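Nuclear protein localization protein 4 homolog (Drosophila melanogaster, PDB 4RV0) probably serves in a complex that binds ubiquitinated proteins and helps export misfolded proteins from the endoplasmic reticulum for proteasomal degradation, this chain being its ubiquitin-like N-terminal domain. Local coordinates at residues D8-R13 against L71-M76; I23-K28 against Q65-S70; H33-V38 against L59-S64; K51-L56 against M76-Q81. One frame throughout, in Å; residues are numbered along the deposited sequence.

Interaction 1: D8-R13 against L71-M76; sequences DKILIR and LRHGDM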
loop_
_atom_site.group_PDB
_atom_site.type_symbol
_atom_site.label_atom_id
_atom_site.label_comp_id
_atom_site.label_asym_id
_atom_site.label_seq_id
_atom_site.Cartn_x
_atom_site.Cartn_y
_atom_site.Cartn_z
ATOM N N ASP B 8 12.806 3.255 23.351
ATOM C CA ASP B 8 13.231 1.864 23.291
ATOM C C ASP B 8 12.528 1.079 22.172
ATOM O O ASP B 8 13.180 0.375 21.402
ATOM N N LYS B 9 11.202 1.196 22.093
ATOM C CA LYS B 9 10.410 0.390 21.157
ATOM C C LYS B 9 10.628 0.635 19.658
ATOM O O LYS B 9 10.905 1.751 19.220
ATOM C CB LYS B 9 8.918 0.500 21.483
ATOM C CG LYS B 9 8.545 -0.071 22.839
ATOM C CD LYS B 9 7.047 -0.326 22.907
ATOM C CE LYS B 9 6.623 -0.758 24.300
ATOM N NZ LYS B 9 6.296 0.428 25.133
ATOM N N ILE B 10 10.491 -0.431 18.874
ATOM C CA ILE B 10 10.522 -0.321 17.419
ATOM C C ILE B 10 9.150 -0.652 16.820
ATOM O O ILE B 10 8.244 -1.133 17.516
ATOM C CB ILE B 10 11.599 -1.230 16.776
ATOM C CG1 ILE B 10 11.275 -2.705 17.010
ATOM C CG2 ILE B 10 12.998 -0.864 17.285
ATOM C CD1 ILE B 10 12.117 -3.641 16.182
ATOM N N LEU B 11 9.005 -0.386 15.526
ATOM C CA LEU B 11 7.760 -0.656 14.827
ATOM C C LEU B 11 7.911 -1.869 13.934
ATOM O O LEU B 11 8.805 -1.917 13.074
ATOM C CB LEU B 11 7.315 0.562 13.995
ATOM C CG LEU B 11 6.294 0.183 12.911
ATOM C CD1 LEU B 11 4.977 -0.223 13.541
ATOM C CD2 LEU B 11 6.051 1.295 11.928
ATOM N N ILE B 12 7.037 -2.851 14.131
ATOM C CA ILE B 12 6.960 -3.989 13.219
ATOM C C ILE B 12 5.610 -3.954 12.527
ATOM O O ILE B 12 4.565 -3.864 13.191
ATOM C CB ILE B 12 7.122 -5.342 13.931
ATOM C CG1 ILE B 12 8.499 -5.438 14.594
ATOM C CG2 ILE B 12 6.918 -6.481 12.941
ATOM C CD1 ILE B 12 9.667 -5.268 13.620
ATOM N N ARG B 13 5.627 -4.023 11.199
ATOM C CA ARG B 13 4.392 -3.965 10.430
ATOM C C ARG B 13 3.962 -5.360 10.027
ATOM O O ARG B 13 4.746 -6.135 9.482
ATOM C CB ARG B 13 4.560 -3.086 9.196
ATOM C CG ARG B 13 4.988 -1.663 9.510
ATOM C CD ARG B 13 6.151 -1.251 8.582
ATOM N NE ARG B 13 5.646 -0.901 7.269
ATOM C CZ ARG B 13 6.284 -1.047 6.109
ATOM N NH1 ARG B 13 7.505 -1.555 6.043
ATOM N NH2 ARG B 13 5.674 -0.665 4.994
ATOM N N LEU B 71 14.833 -8.643 13.169
ATOM C CA LEU B 71 14.002 -7.562 12.639
ATOM C C LEU B 71 14.553 -6.192 12.959
ATOM O O LEU B 71 15.157 -5.974 14.011
ATOM C CB LEU B 71 12.586 -7.664 13.206
ATOM C CG LEU B 71 11.810 -8.947 12.906
ATOM C CD1 LEU B 71 10.608 -9.069 13.841
ATOM C CD2 LEU B 71 11.360 -8.957 11.450
ATOM N N ARG B 72 14.321 -5.265 12.038
ATOM C CA ARG B 72 14.692 -3.875 12.212
ATOM C C ARG B 72 13.457 -2.983 12.245
ATOM O O ARG B 72 12.402 -3.350 11.719
ATOM C CB ARG B 72 15.632 -3.483 11.073
ATOM C CG ARG B 72 16.906 -4.342 11.059
ATOM C CD ARG B 72 17.800 -4.000 9.892
ATOM N NE ARG B 72 18.338 -2.651 9.988
ATOM C CZ ARG B 72 19.281 -2.173 9.184
ATOM N NH1 ARG B 72 19.783 -2.942 8.220
ATOM N NH2 ARG B 72 19.719 -0.928 9.337
ATOM N N HIS B 73 13.598 -1.811 12.854
ATOM C CA HIS B 73 12.530 -0.818 12.915
ATOM C C HIS B 73 11.891 -0.586 11.542
ATOM O O HIS B 73 12.582 -0.272 10.572
ATOM C CB HIS B 73 13.080 0.501 13.436
ATOM C CG HIS B 73 12.061 1.587 13.521
ATOM N ND1 HIS B 73 10.957 1.511 14.340
ATOM C CD2 HIS B 73 11.971 2.779 12.879
ATOM C CE1 HIS B 73 10.240 2.612 14.215
ATOM N NE2 HIS B 73 10.830 3.396 13.328
ATOM N N GLY B 74 10.573 -0.746 11.463
ATOM C CA GLY B 74 9.863 -0.519 10.214
ATOM C C GLY B 74 9.775 -1.722 9.292
ATOM O O GLY B 74 9.162 -1.631 8.224
ATOM N N ASP B 75 10.383 -2.845 9.668
ATOM C CA ASP B 75 10.274 -4.044 8.837
ATOM C C ASP B 75 8.837 -4.520 8.763
ATOM O O ASP B 75 8.079 -4.383 9.727
ATOM C CB ASP B 75 11.160 -5.179 9.354
ATOM C CG ASP B 75 12.599 -5.047 8.901
ATOM O OD1 ASP B 75 12.933 -4.035 8.240
ATOM O OD2 ASP B 75 13.399 -5.946 9.227
HETATM N N MSE B 76 8.466 -5.086 7.621
HETATM C CA MSE B 76 7.148 -5.677 7.469
HETATM C C MSE B 76 7.261 -7.191 7.473
HETATM O O MSE B 76 8.119 -7.758 6.790
HETATM C CB MSE B 76 6.503 -5.214 6.167
HETATM C CG MSE B 76 5.056 -5.655 6.016
HETATM SE SE MSE B 76 3.940 -4.240 5.237
HETATM C CE MSE B 76 4.809 -4.115 3.497
#
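Residues 71-76 run alongside strand 10-13 and reach parallel bridge register at Arg13 and Met76, whose CA atoms are 4.4 Å apart. Two backbone bonds set this approach: Gly74 N gives to Leu11 O, and Arg13 N to Asp75 O almost straight, at 175°. A type II turn, Arg72 to Asp75, carries both partners, and Asp75 OD2 holds its Arg72 N. His73 adds a side-chain bond to the pair: CG lies anti to the backbone N, so ND1 takes the N-H of Leu11 at 3.0 Å, close to the ring plane. Arg13 bends at chi2 and chi3, bringing NH1 to Gly74 O at 2.7 Å, nearly along the C=O axis, while the selenium of the selenomethionine Met76 lies over the guanidinium face toward its rim. An alanine at Arg13, lacking the guanidinium that binds Gly74 O and an acidic side chain of the other protein's chain, would probably loosen the turn and weaken that interface. Ile12 CD1 meets Leu71 CB at 3.8 Å, crossing at about a right angle. Strand 10-16 lies between strand 19-25, bonded through Ile10 and Ile12, and strand 76-80, with Ile12 and Leu71 packed on Val77.

Interaction 2: I23-K28 against Q65-S70; sequences IEISPK and QLVGTS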
loop_
_atom_site.group_PDB
_atom_site.type_symbol
_atom_site.label_atom_id
_atom_site.label_comp_id
_atom_site.label_asym_id
_atom_site.label_seq_id
_atom_site.Cartn_x
_atom_site.Cartn_y
_atom_site.Cartn_z
ATOM N N ILE B 23 2.738 -2.797 14.939
ATOM C CA ILE B 23 3.049 -3.295 16.270
ATOM C C ILE B 23 4.273 -2.585 16.818
ATOM O O ILE B 23 5.356 -2.689 16.234
ATOM C CB ILE B 23 3.371 -4.793 16.258
ATOM C CG1 ILE B 23 2.225 -5.617 15.639
ATOM C CG2 ILE B 23 3.742 -5.268 17.684
ATOM C CD1 ILE B 23 0.921 -5.579 16.430
ATOM N N GLU B 24 4.113 -1.888 17.939
ATOM C CA GLU B 24 5.254 -1.294 18.628
ATOM C C GLU B 24 5.734 -2.256 19.704
ATOM O O GLU B 24 4.946 -2.699 20.554
ATOM C CB GLU B 24 4.909 0.070 19.230
ATOM C CG GLU B 24 4.508 1.108 18.190
ATOM C CD GLU B 24 4.125 2.444 18.802
ATOM O OE1 GLU B 24 3.938 2.515 20.038
ATOM O OE2 GLU B 24 3.994 3.423 18.037
ATOM N N ILE B 25 7.016 -2.603 19.647
ATOM C CA ILE B 25 7.572 -3.630 20.518
ATOM C C ILE B 25 9.061 -3.382 20.779
ATOM O O ILE B 25 9.782 -2.880 19.918
ATOM C CB ILE B 25 7.314 -5.039 19.920
ATOM C CG1 ILE B 25 7.808 -6.135 20.858
ATOM C CG2 ILE B 25 7.942 -5.175 18.533
ATOM C CD1 ILE B 25 7.410 -7.525 20.400
ATOM N N SER B 26 9.518 -3.718 21.982
ATOM C CA SER B 26 10.934 -3.617 22.294
ATOM C C SER B 26 11.698 -4.632 21.464
ATOM O O SER B 26 11.282 -5.780 21.351
ATOM C CB SER B 26 11.204 -3.817 23.789
ATOM O OG SER B 26 12.598 -3.765 24.050
ATOM N N PRO B 27 12.800 -4.195 20.836
ATOM C CA PRO B 27 13.684 -5.079 20.069
ATOM C C PRO B 27 14.365 -6.115 20.952
ATOM O O PRO B 27 14.902 -7.103 20.444
ATOM C CB PRO B 27 14.730 -4.116 19.480
ATOM C CG PRO B 27 14.671 -2.907 20.337
ATOM C CD PRO B 27 13.256 -2.793 20.802
ATOM N N LYS B 28 14.333 -5.892 22.261
ATOM C CA LYS B 28 14.901 -6.851 23.194
ATOM C C LYS B 28 13.824 -7.830 23.641
ATOM O O LYS B 28 14.090 -8.731 24.434
ATOM C CB LYS B 28 15.527 -6.128 24.388
ATOM C CG LYS B 28 16.705 -5.254 23.962
ATOM C CD LYS B 28 17.021 -4.165 24.968
ATOM C CE LYS B 28 18.331 -3.446 24.608
ATOM N NZ LYS B 28 19.550 -4.278 24.814
ATOM N N GLN B 65 14.459 -15.797 20.826
ATOM C CA GLN B 65 15.173 -15.359 19.650
ATOM C C GLN B 65 14.679 -13.948 19.812
ATOM O O GLN B 65 13.485 -13.749 20.016
ATOM C CB GLN B 65 14.699 -16.021 18.359
ATOM C CG GLN B 65 15.074 -17.499 18.261
ATOM C CD GLN B 65 14.526 -18.178 17.015
ATOM O OE1 GLN B 65 13.621 -17.661 16.357
ATOM N NE2 GLN B 65 15.033 -19.369 16.719
ATOM N N LEU B 66 15.552 -12.959 19.803
ATOM C CA LEU B 66 15.044 -11.639 20.106
ATOM C C LEU B 66 14.475 -11.020 18.843
ATOM O O LEU B 66 14.886 -11.357 17.724
ATOM C CB LEU B 66 16.141 -10.751 20.703
ATOM C CG LEU B 66 16.828 -11.301 21.961
ATOM C CD1 LEU B 66 17.893 -10.362 22.473
ATOM C CD2 LEU B 66 15.808 -11.552 23.048
ATOM N N VAL B 67 13.477 -10.162 19.037
ATOM C CA VAL B 67 12.909 -9.378 17.954
ATOM C C VAL B 67 14.032 -8.687 17.189
ATOM O O VAL B 67 14.132 -8.796 15.966
ATOM C CB VAL B 67 11.906 -8.339 18.496
ATOM C CG1 VAL B 67 11.677 -7.219 17.490
ATOM C CG2 VAL B 67 10.600 -9.019 18.884
ATOM N N GLY B 68 14.908 -8.021 17.929
ATOM C CA GLY B 68 15.977 -7.239 17.333
ATOM C C GLY B 68 17.066 -7.976 16.574
ATOM O O GLY B 68 17.811 -7.352 15.823
ATOM N N THR B 69 17.177 -9.289 16.751
ATOM C CA THR B 69 18.192 -10.022 16.005
ATOM C C THR B 69 17.746 -10.314 14.573
ATOM O O THR B 69 18.566 -10.330 13.648
ATOM C CB THR B 69 18.649 -11.324 16.718
ATOM O OG1 THR B 69 17.560 -12.252 16.820
ATOM C CG2 THR B 69 19.197 -11.014 18.109
ATOM N N SER B 70 16.446 -10.533 14.383
ATOM C CA SER B 70 15.921 -10.837 13.051
ATOM C C SER B 70 15.175 -9.669 12.394
ATOM O O SER B 70 14.915 -9.698 11.189
ATOM C CB SER B 70 15.036 -12.092 13.091
ATOM O OG SER B 70 14.051 -12.007 14.108
#
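An ST turn at the end of strand 19-25 meets the start of the short helix 67-70: Ser26 OG accepts from Lys28 N, and Leu66 occupies the N-cap position. The backbones come closest at Pro27 and Gly68, whose CA atoms are 4.2 Å apart. There Gly68 N donates to Pro27 O at 2.7 Å, in the carbonyl plane and on a lone pair. A CB on Gly68 would clash with that same oxygen, so the close approach depends on a residue without a side chain. Val67, its CG1 anti to the backbone N, turns its branches over the strand end: CG2 meets Ile25 CD1 tip to tip at 3.8 Å, and CG1 lies 3.9 Å from Pro27 CA. An alanine at Val67 would probably loosen this buried seam, since both methyls that touch Ile25 and Pro27 would be gone. Leu66 reaches Lys28 O through CD2, 3.6 Å away. Its own carbonyl is gripped twice by Thr69, through N and OG1. Val67 and Pro27 both rest on Ile10 of the adjacent strand. A short helix before the last strand, here closing over the end of the first hairpin, is a feature of the ubiquitin-like beta-grasp fold.

Interaction 3: H33-V38 against L59-S64; sequences HLYDSV and LQASGS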
loop_
_atom_site.group_PDB
_atom_site.type_symbol
_atom_site.label_atom_id
_atom_site.label_comp_id
_atom_site.label_asym_id
_atom_site.label_seq_id
_atom_site.Cartn_x
_atom_site.Cartn_y
_atom_site.Cartn_z
ATOM N N HIS B 33 6.686 -12.996 22.095
ATOM C CA HIS B 33 5.968 -11.806 22.500
ATOM C C HIS B 33 5.369 -11.096 21.295
ATOM O O HIS B 33 4.274 -10.545 21.386
ATOM C CB HIS B 33 6.855 -10.867 23.320
ATOM C CG HIS B 33 6.133 -9.659 23.835
ATOM N ND1 HIS B 33 6.637 -8.391 23.716
ATOM C CD2 HIS B 33 4.935 -9.538 24.453
ATOM C CE1 HIS B 33 5.784 -7.520 24.250
ATOM N NE2 HIS B 33 4.741 -8.203 24.694
ATOM N N LEU B 34 6.080 -11.117 20.168
ATOM C CA LEU B 34 5.562 -10.537 18.930
ATOM C C LEU B 34 4.302 -11.286 18.517
ATOM O O LEU B 34 3.274 -10.677 18.196
ATOM C CB LEU B 34 6.607 -10.580 17.811
ATOM C CG LEU B 34 6.205 -10.061 16.423
ATOM C CD1 LEU B 34 5.790 -8.591 16.448
ATOM C CD2 LEU B 34 7.356 -10.267 15.424
ATOM N N TYR B 35 4.381 -12.612 18.549
ATOM C CA TYR B 35 3.227 -13.449 18.235
ATOM C C TYR B 35 2.060 -13.155 19.178
ATOM O O TYR B 35 0.917 -13.008 18.734
ATOM C CB TYR B 35 3.598 -14.930 18.263
ATOM C CG TYR B 35 4.162 -15.474 16.961
ATOM C CD1 TYR B 35 3.354 -16.155 16.071
ATOM C CD2 TYR B 35 5.510 -15.314 16.634
ATOM C CE1 TYR B 35 3.864 -16.674 14.884
ATOM C CE2 TYR B 35 6.035 -15.830 15.448
ATOM C CZ TYR B 35 5.201 -16.504 14.577
ATOM O OH TYR B 35 5.695 -17.022 13.393
ATOM N N ASP B 36 2.347 -13.071 20.476
ATOM C CA ASP B 36 1.315 -12.748 21.459
ATOM C C ASP B 36 0.725 -11.361 21.191
ATOM O O ASP B 36 -0.484 -11.157 21.309
ATOM C CB ASP B 36 1.853 -12.823 22.906
ATOM C CG ASP B 36 2.143 -14.256 23.374
ATOM O OD1 ASP B 36 1.480 -15.197 22.884
ATOM O OD2 ASP B 36 3.026 -14.433 24.257
ATOM N N SER B 37 1.586 -10.408 20.856
ATOM C CA SER B 37 1.150 -9.053 20.532
ATOM C C SER B 37 0.205 -9.046 19.323
ATOM O O SER B 37 -0.827 -8.364 19.324
ATOM C CB SER B 37 2.359 -8.167 20.254
ATOM O OG SER B 37 3.192 -8.092 21.390
ATOM N N VAL B 38 0.561 -9.807 18.295
ATOM C CA VAL B 38 -0.280 -9.887 17.114
ATOM C C VAL B 38 -1.640 -10.503 17.428
ATOM O O VAL B 38 -2.673 -9.979 17.007
ATOM C CB VAL B 38 0.421 -10.646 15.976
ATOM C CG1 VAL B 38 -0.526 -10.832 14.811
ATOM C CG2 VAL B 38 1.665 -9.875 15.530
ATOM N N LEU B 59 9.132 -16.958 10.897
ATOM C CA LEU B 59 9.595 -16.475 12.186
ATOM C C LEU B 59 9.128 -17.476 13.249
ATOM O O LEU B 59 7.946 -17.823 13.301
ATOM C CB LEU B 59 9.005 -15.095 12.479
ATOM C CG LEU B 59 9.532 -13.808 11.823
ATOM C CD1 LEU B 59 9.074 -13.650 10.389
ATOM C CD2 LEU B 59 9.060 -12.608 12.613
ATOM N N GLN B 60 10.052 -17.974 14.062
ATOM C CA GLN B 60 9.708 -18.972 15.079
ATOM C C GLN B 60 9.107 -18.367 16.351
ATOM O O GLN B 60 9.717 -17.500 16.978
ATOM C CB GLN B 60 10.936 -19.821 15.428
ATOM C CG GLN B 60 11.535 -20.522 14.223
ATOM C CD GLN B 60 10.523 -21.350 13.466
ATOM O OE1 GLN B 60 10.259 -21.098 12.289
ATOM N NE2 GLN B 60 9.972 -22.363 14.123
ATOM N N ALA B 61 7.921 -18.826 16.740
ATOM C CA ALA B 61 7.334 -18.415 18.015
ATOM C C ALA B 61 8.240 -18.828 19.189
ATOM O O ALA B 61 8.183 -19.971 19.643
ATOM C CB ALA B 61 5.951 -19.024 18.170
ATOM N N SER B 62 9.043 -17.874 19.670
ATOM C CA SER B 62 10.144 -18.071 20.636
ATOM C C SER B 62 9.714 -18.663 22.045
ATOM O O SER B 62 8.941 -19.624 22.026
ATOM C CB SER B 62 10.934 -16.753 20.678
ATOM O OG SER B 62 11.970 -16.756 19.712
ATOM N N GLY B 63 10.168 -18.248 23.248
ATOM C CA GLY B 63 10.925 -17.071 23.655
ATOM C C GLY B 63 12.419 -17.282 23.500
ATOM O O GLY B 63 12.904 -18.413 23.461
ATOM N N SER B 64 13.122 -16.158 23.387
ATOM C CA SER B 64 14.574 -16.051 23.211
ATOM C C SER B 64 15.003 -16.504 21.805
ATOM O O SER B 64 15.773 -17.453 21.619
ATOM C CB SER B 64 15.352 -16.812 24.297
ATOM O OG SER B 64 15.150 -18.216 24.204
#
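Helix 31-41 faces an irregular segment, 59-64, at some distance, the nearest CA atoms being those of Tyr35 and Ala61, 6.4 Å apart, so side chains of the helix must bridge the gap. In this ubiquitin-like beta-grasp domain the helix packs on the sheet, and the 59-64 loop passes along its flank on the way from strand 48-50 to helix 67-70. Tyr35 carries most of the contact. Its ring extends toward the loop, and Ala61 CB sits over the centre of one face, 4.1 Å from the centroid and 11° off the normal, a CH-pi contact. Phe47 also meets this ring, with the planes nearly parallel. At the ring's far end the hydroxyl gives its hydrogen to the loop carbonyl of Leu59 and also bonds Leu49 N, linking helix, loop and strand 48-50; Leu59 is itself paired by its backbone with Leu49. Deeper in, Leu34, its CG anti to the backbone N, crosses Leu59 obliquely, and the two CD2 methyls meet at 4.0 Å. Leu34 continues onto Ile23 and Ile25 of the sheet, Leu59 onto Val77, so this leucine pair joins helix and loop to the hydrophobic core. The phenol bond is modelled very short: Tyr35 OH lies 2.4 Å from Leu59 O and approaches from above the carbonyl plane, 27° out of it.

Interaction 4: K51-L56 against M76-Q81; sequences KERNFL and MVYLKQ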
loop_
_atom_site.group_PDB
_atom_site.type_symbol
_atom_site.label_atom_id
_atom_site.label_comp_id
_atom_site.label_asym_id
_atom_site.label_seq_id
_atom_site.Cartn_x
_atom_site.Cartn_y
_atom_site.Cartn_z
ATOM N N LYS B 51 8.881 -13.680 6.828
ATOM C CA LYS B 51 9.743 -12.569 6.471
ATOM C C LYS B 51 9.417 -12.005 5.104
ATOM O O LYS B 51 9.682 -10.841 4.819
ATOM C CB LYS B 51 11.213 -12.985 6.528
ATOM C CG LYS B 51 11.827 -12.972 7.921
ATOM C CD LYS B 51 13.282 -13.412 7.872
ATOM C CE LYS B 51 13.863 -13.568 9.275
ATOM N NZ LYS B 51 14.219 -12.238 9.866
ATOM N N GLU B 52 8.801 -12.831 4.275
ATOM C CA GLU B 52 8.492 -12.425 2.918
ATOM C C GLU B 52 7.061 -12.783 2.552
ATOM O O GLU B 52 6.453 -13.682 3.139
ATOM C CB GLU B 52 9.498 -13.035 1.927
ATOM C CG GLU B 52 9.597 -14.550 1.971
ATOM C CD GLU B 52 10.342 -15.065 3.188
ATOM O OE1 GLU B 52 11.590 -15.135 3.150
ATOM O OE2 GLU B 52 9.673 -15.395 4.188
ATOM N N ARG B 53 6.536 -12.074 1.563
ATOM C CA ARG B 53 5.138 -12.170 1.195
ATOM C C ARG B 53 4.775 -13.549 0.683
ATOM O O ARG B 53 3.618 -13.962 0.741
ATOM C CB ARG B 53 4.840 -11.140 0.114
ATOM C CG ARG B 53 3.384 -10.856 -0.054
ATOM C CD ARG B 53 3.129 -10.294 -1.416
ATOM N NE ARG B 53 3.531 -8.907 -1.560
ATOM C CZ ARG B 53 2.781 -7.885 -1.160
ATOM N NH1 ARG B 53 1.614 -8.132 -0.570
ATOM N NH2 ARG B 53 3.181 -6.626 -1.352
ATOM N N ASN B 54 5.778 -14.257 0.184
ATOM C CA ASN B 54 5.588 -15.599 -0.337
ATOM C C ASN B 54 5.667 -16.708 0.714
ATOM O O ASN B 54 5.603 -17.892 0.374
ATOM C CB ASN B 54 6.536 -15.844 -1.517
ATOM C CG ASN B 54 7.982 -15.581 -1.165
ATOM O OD1 ASN B 54 8.561 -16.254 -0.318
ATOM N ND2 ASN B 54 8.564 -14.569 -1.799
ATOM N N PHE B 55 5.851 -16.322 1.975
ATOM C CA PHE B 55 5.782 -17.253 3.107
ATOM C C PHE B 55 6.857 -18.350 3.117
ATOM O O PHE B 55 6.520 -19.518 3.314
ATOM C CB PHE B 55 4.406 -17.954 3.181
ATOM C CG PHE B 55 3.224 -17.027 3.231
ATOM C CD1 PHE B 55 3.184 -15.957 4.105
ATOM C CD2 PHE B 55 2.139 -17.246 2.395
ATOM C CE1 PHE B 55 2.081 -15.115 4.141
ATOM C CE2 PHE B 55 1.041 -16.415 2.420
ATOM C CZ PHE B 55 1.006 -15.350 3.297
ATOM N N LEU B 56 8.130 -18.017 2.921
ATOM C CA LEU B 56 9.139 -19.079 2.953
ATOM C C LEU B 56 9.849 -19.159 4.296
ATOM O O LEU B 56 9.923 -20.220 4.920
ATOM C CB LEU B 56 10.184 -18.936 1.842
ATOM C CG LEU B 56 9.719 -18.986 0.387
ATOM C CD1 LEU B 56 10.912 -19.221 -0.546
ATOM C CD2 LEU B 56 8.592 -19.996 0.145
HETATM N N MSE B 76 8.466 -5.086 7.621
HETATM C CA MSE B 76 7.148 -5.677 7.469
HETATM C C MSE B 76 7.261 -7.191 7.473
HETATM O O MSE B 76 8.119 -7.758 6.790
HETATM C CB MSE B 76 6.503 -5.214 6.167
HETATM C CG MSE B 76 5.056 -5.655 6.016
HETATM SE SE MSE B 76 3.940 -4.240 5.237
HETATM C CE MSE B 76 4.809 -4.115 3.497
ATOM N N VAL B 77 6.413 -7.849 8.253
ATOM C CA VAL B 77 6.292 -9.303 8.169
ATOM C C VAL B 77 4.917 -9.652 7.614
ATOM O O VAL B 77 4.045 -8.782 7.508
ATOM C CB VAL B 77 6.560 -10.009 9.518
ATOM C CG1 VAL B 77 7.969 -9.727 9.975
ATOM C CG2 VAL B 77 5.568 -9.551 10.566
ATOM N N TYR B 78 4.743 -10.910 7.227
ATOM C CA TYR B 78 3.563 -11.342 6.486
ATOM C C TYR B 78 2.843 -12.448 7.222
ATOM O O TYR B 78 3.434 -13.483 7.554
ATOM C CB TYR B 78 3.942 -11.769 5.056
ATOM C CG TYR B 78 4.568 -10.628 4.297
ATOM C CD1 TYR B 78 3.795 -9.780 3.507
ATOM C CD2 TYR B 78 5.927 -10.365 4.413
ATOM C CE1 TYR B 78 4.373 -8.707 2.834
ATOM C CE2 TYR B 78 6.510 -9.305 3.748
ATOM C CZ TYR B 78 5.732 -8.480 2.962
ATOM O OH TYR B 78 6.331 -7.427 2.306
ATOM N N LEU B 79 1.564 -12.220 7.472
ATOM C CA LEU B 79 0.775 -13.161 8.234
ATOM C C LEU B 79 0.111 -14.178 7.321
ATOM O O LEU B 79 -0.510 -13.823 6.317
ATOM C CB LEU B 79 -0.253 -12.419 9.112
ATOM C CG LEU B 79 -1.057 -13.236 10.135
ATOM C CD1 LEU B 79 -1.440 -12.379 11.335
ATOM C CD2 LEU B 79 -2.318 -13.860 9.514
ATOM N N LYS B 80 0.286 -15.450 7.674
ATOM C CA LYS B 80 -0.358 -16.564 6.993
ATOM C C LYS B 80 -1.244 -17.352 7.949
ATOM O O LYS B 80 -0.794 -17.768 9.017
ATOM C CB LYS B 80 0.696 -17.519 6.434
ATOM C CG LYS B 80 0.072 -18.761 5.809
ATOM C CD LYS B 80 1.115 -19.730 5.296
ATOM C CE LYS B 80 0.458 -20.810 4.444
ATOM N NZ LYS B 80 1.475 -21.689 3.813
ATOM N N GLN B 81 -2.521 -17.481 7.620
ATOM C CA GLN B 81 -3.399 -18.304 8.439
ATOM C C GLN B 81 -3.333 -19.765 8.010
ATOM O O GLN B 81 -4.167 -20.206 7.221
ATOM C CB GLN B 81 -4.827 -17.785 8.398
ATOM C CG GLN B 81 -4.889 -16.303 8.626
ATOM C CD GLN B 81 -6.201 -15.860 9.205
ATOM O OE1 GLN B 81 -6.291 -14.794 9.797
ATOM N NE2 GLN B 81 -7.231 -16.676 9.042
HETATM O O HOH W 1 10.412 -9.288 6.523
#
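Tyr78 and Lys80 point from one side of strand 76-80 toward the loop that follows strand 48-50, and each meets a residue of the type I turn Glu52 to Phe55. Tyr78 has CG anti to its carbonyl carbon, which lays the ring against the turn backbone. Arg53 N stands 3.4 Å above the ring plane, offset toward the rim, and Lys51 O lies in plane at the ring's edge. Arg53 CB covers the same ring, 3.9 Å from the centroid and 19° off the normal, a CH-pi contact, and CG, anti to the backbone N, stays against it near CD1 and CE1. The arginine then bends at chi3, and its guanidinium turns one face to Tyr78 CE1, the two planes 52° apart. Phe55, on the positive-phi side at phi 64°, directs its ring back toward the strand. One face takes Arg53 O over its centre; the opposite face takes Lys80 CB, 3.7 Å from the centroid, in a second CH-pi contact. Lys80 has an extended chain, which carries CD along the ring to 4.0 Å from Phe55 CG. No direct hydrogen bond crosses between the segments, but a water donates to both Lys51 O and Met76 O, at 2.8 Å from the latter. Glu52 turns to the N-H of Thr57, a bond within the loop. Packing of aliphatic carbons on aromatic faces therefore does most of the joining, and it sets Arg53 where its guanidinium makes a cation-pi contact with an aromatic side chain of the other protein's chain.

Overall arrangement
All four interactions belong to one ubiquitin-like domain, with a mixed sheet in the order 19-25, 10-16, 76-80, 48-50 beside helix 31-41. Along the chain interaction 3 is nested within interaction 2, and interaction 2 within interaction 1; interaction 4 crosses all three. Interactions 1 and 2, centres about 7 Å apart, are joined by the hairpin of strands 10-16 and 19-25. Interactions 1 and 4 share Met76 and lie about 15 Å apart. Interactions 2 and 4, about 17 Å apart, sit on opposite sides of the centre. Only interactions 1 and 4 touch the partner protein, through Arg13, His73 and Arg53 among others; interactions 2 and 3 join the end of strand 19-25, the helices and the 59-64 loop.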